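Local coordinates for phosphoribosylaminoimidazole carboxylase (Bombyx mori, PDB 4JA0) that carries out two steps of purine biosynthesis, carboxylating the ribonucleotide AIR and joining the product to aspartate as a SAICAR synthetase, at the interface of chains A and B. Residues are numbered along the deposited sequence; one frame, centred on the assembly and turned at random. Chains: chain A/B, Phosphoribosylaminoimidazole carboxylase.

The interface of chains A and B. Residues chain A 181, 393, 399, 403; chain B 318, 344-346.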
loop_
_atom_site.group_PDB
_atom_site.type_symbol
_atom_site.label_atom_id
_atom_site.label_comp_id
_atom_site.label_asym_id
_atom_site.label_seq_id
_atom_site.Cartn_x
_atom_site.Cartn_y
_atom_site.Cartn_z
ATOM N N LYS A 181 -47.681 0.566 0.496
ATOM C CA LYS A 181 -47.088 -0.706 0.127
ATOM C C LYS A 181 -48.032 -1.866 0.481
ATOM O O LYS A 181 -48.340 -2.711 -0.367
ATOM C CB LYS A 181 -45.753 -0.840 0.856
ATOM C CG LYS A 181 -44.693 -1.564 0.067
ATOM C CD LYS A 181 -44.447 -0.843 -1.252
ATOM C CE LYS A 181 -43.511 0.333 -1.115
ATOM N NZ LYS A 181 -43.267 0.938 -2.460
ATOM N N LEU A 393 -37.678 -6.590 -0.899
ATOM C CA LEU A 393 -38.353 -6.457 -2.183
ATOM C C LEU A 393 -39.581 -7.384 -2.229
ATOM O O LEU A 393 -40.452 -7.238 -3.077
ATOM C CB LEU A 393 -37.405 -6.757 -3.335
ATOM C CG LEU A 393 -36.263 -5.770 -3.552
ATOM C CD1 LEU A 393 -35.497 -6.131 -4.801
ATOM C CD2 LEU A 393 -36.757 -4.342 -3.630
ATOM N N TRP A 399 -38.968 -4.163 4.539
ATOM C CA TRP A 399 -38.741 -2.887 3.883
ATOM C C TRP A 399 -39.193 -1.700 4.752
ATOM O O TRP A 399 -38.504 -0.684 4.819
ATOM C CB TRP A 399 -39.456 -2.914 2.536
ATOM C CG TRP A 399 -39.360 -1.664 1.765
ATOM C CD1 TRP A 399 -38.403 -1.326 0.850
ATOM C CD2 TRP A 399 -40.266 -0.563 1.829
ATOM N NE1 TRP A 399 -38.659 -0.078 0.343
ATOM C CE2 TRP A 399 -39.803 0.411 0.926
ATOM C CE3 TRP A 399 -41.430 -0.308 2.563
ATOM C CZ2 TRP A 399 -40.476 1.622 0.730
ATOM C CZ3 TRP A 399 -42.086 0.894 2.371
ATOM C CH2 TRP A 399 -41.611 1.841 1.462
ATOM N N ARG A 403 -36.772 1.487 6.579
ATOM C CA ARG A 403 -37.070 2.915 6.524
ATOM C C ARG A 403 -37.231 3.493 7.905
ATOM O O ARG A 403 -36.840 4.633 8.160
ATOM C CB ARG A 403 -38.318 3.186 5.716
ATOM C CG ARG A 403 -38.266 2.629 4.330
ATOM C CD ARG A 403 -39.053 3.500 3.365
ATOM N NE ARG A 403 -38.165 4.324 2.556
ATOM C CZ ARG A 403 -38.556 5.018 1.494
ATOM N NH1 ARG A 403 -39.816 4.976 1.114
ATOM N NH2 ARG A 403 -37.688 5.743 0.809
ATOM N N GLU B 318 -38.759 5.545 -6.615
ATOM C CA GLU B 318 -39.388 4.940 -5.451
ATOM C C GLU B 318 -40.904 4.931 -5.553
ATOM O O GLU B 318 -41.586 4.240 -4.790
ATOM C CB GLU B 318 -38.971 5.663 -4.182
ATOM C CG GLU B 318 -37.621 5.270 -3.631
ATOM C CD GLU B 318 -37.448 5.779 -2.216
ATOM O OE1 GLU B 318 -36.716 5.124 -1.436
ATOM O OE2 GLU B 318 -38.054 6.836 -1.885
ATOM N N THR B 344 -32.333 5.651 0.870
ATOM C CA THR B 344 -33.320 4.714 0.374
ATOM C C THR B 344 -33.213 3.358 1.064
ATOM O O THR B 344 -32.261 3.103 1.797
ATOM C CB THR B 344 -33.280 4.564 -1.169
ATOM O OG1 THR B 344 -34.537 4.068 -1.625
ATOM C CG2 THR B 344 -32.209 3.632 -1.612
ATOM N N SER B 345 -34.216 2.512 0.837
ATOM C CA SER B 345 -34.342 1.221 1.499
ATOM C C SER B 345 -34.183 0.090 0.481
ATOM O O SER B 345 -34.066 -1.097 0.826
ATOM C CB SER B 345 -35.709 1.138 2.157
ATOM O OG SER B 345 -35.924 -0.140 2.717
ATOM N N TYR B 346 -34.152 0.477 -0.785
ATOM C CA TYR B 346 -33.844 -0.458 -1.847
ATOM C C TYR B 346 -32.322 -0.696 -1.925
ATOM O O TYR B 346 -31.523 0.188 -1.615
ATOM C CB TYR B 346 -34.390 0.088 -3.171
ATOM C CG TYR B 346 -35.889 0.258 -3.127
ATOM C CD1 TYR B 346 -36.739 -0.811 -3.435
ATOM C CD2 TYR B 346 -36.462 1.473 -2.752
ATOM C CE1 TYR B 346 -38.124 -0.674 -3.373
ATOM C CE2 TYR B 346 -37.837 1.622 -2.691
ATOM C CZ TYR B 346 -38.667 0.543 -3.003
ATOM O OH TYR B 346 -40.037 0.690 -2.953
#
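A:Trp399 and B:Tyr346 meet where the C-terminal helix 396-420 of one PAICS subunit packs against the PurE-like AIR carboxylase domain of its two-fold mate, a pairing repeated with the chains exchanged. The packed part centres on the phenol ring. The indole presents its pyrrole side, with NE1 3.4 Å above one face of the phenol and offset toward its rim. A methyl of A:Leu393 also touches the phenol, CD2 lying 3.5 Å from B:Tyr346 CD1. In A:Trp399, CG lies anti to the backbone N (chi1 178°), which sends the indole between two neighbours of its own chain: A:Lys181 CE over one face and A:Arg403 CD over the other. A:Lys181, from helix 162-183 in the SAICAR synthetase part, thus bridges indole and partner, its terminal amine NZ donating a hydrogen bond to the phenol OH of B:Tyr346 at 3.3 Å. At the margin of this packing lies the poorly ordered B:Ser345, its CB 3.7 Å from A:Arg403 CG; its hydroxyl OG donates a weak hydrogen bond to the A:Trp399 backbone O.

The polar side appears looser: B:Glu318 is poorly ordered and is met by A:Arg403 mainly through NH2. This salt bridge includes a hydrogen bond of 2.9 Å from NH2 to B:Glu318 OE2, met on the syn side of the carboxylate but 21° out of its plane. The acceptor sits at the guanidinium edge, yet the two planes stand 84° apart, so the ion pair is not the flat two-pronged kind. Replacing A:Arg403 with an alanine would probably leave the B:Glu318 carboxylate without its cationic mate and remove the CD methylene from one indole face.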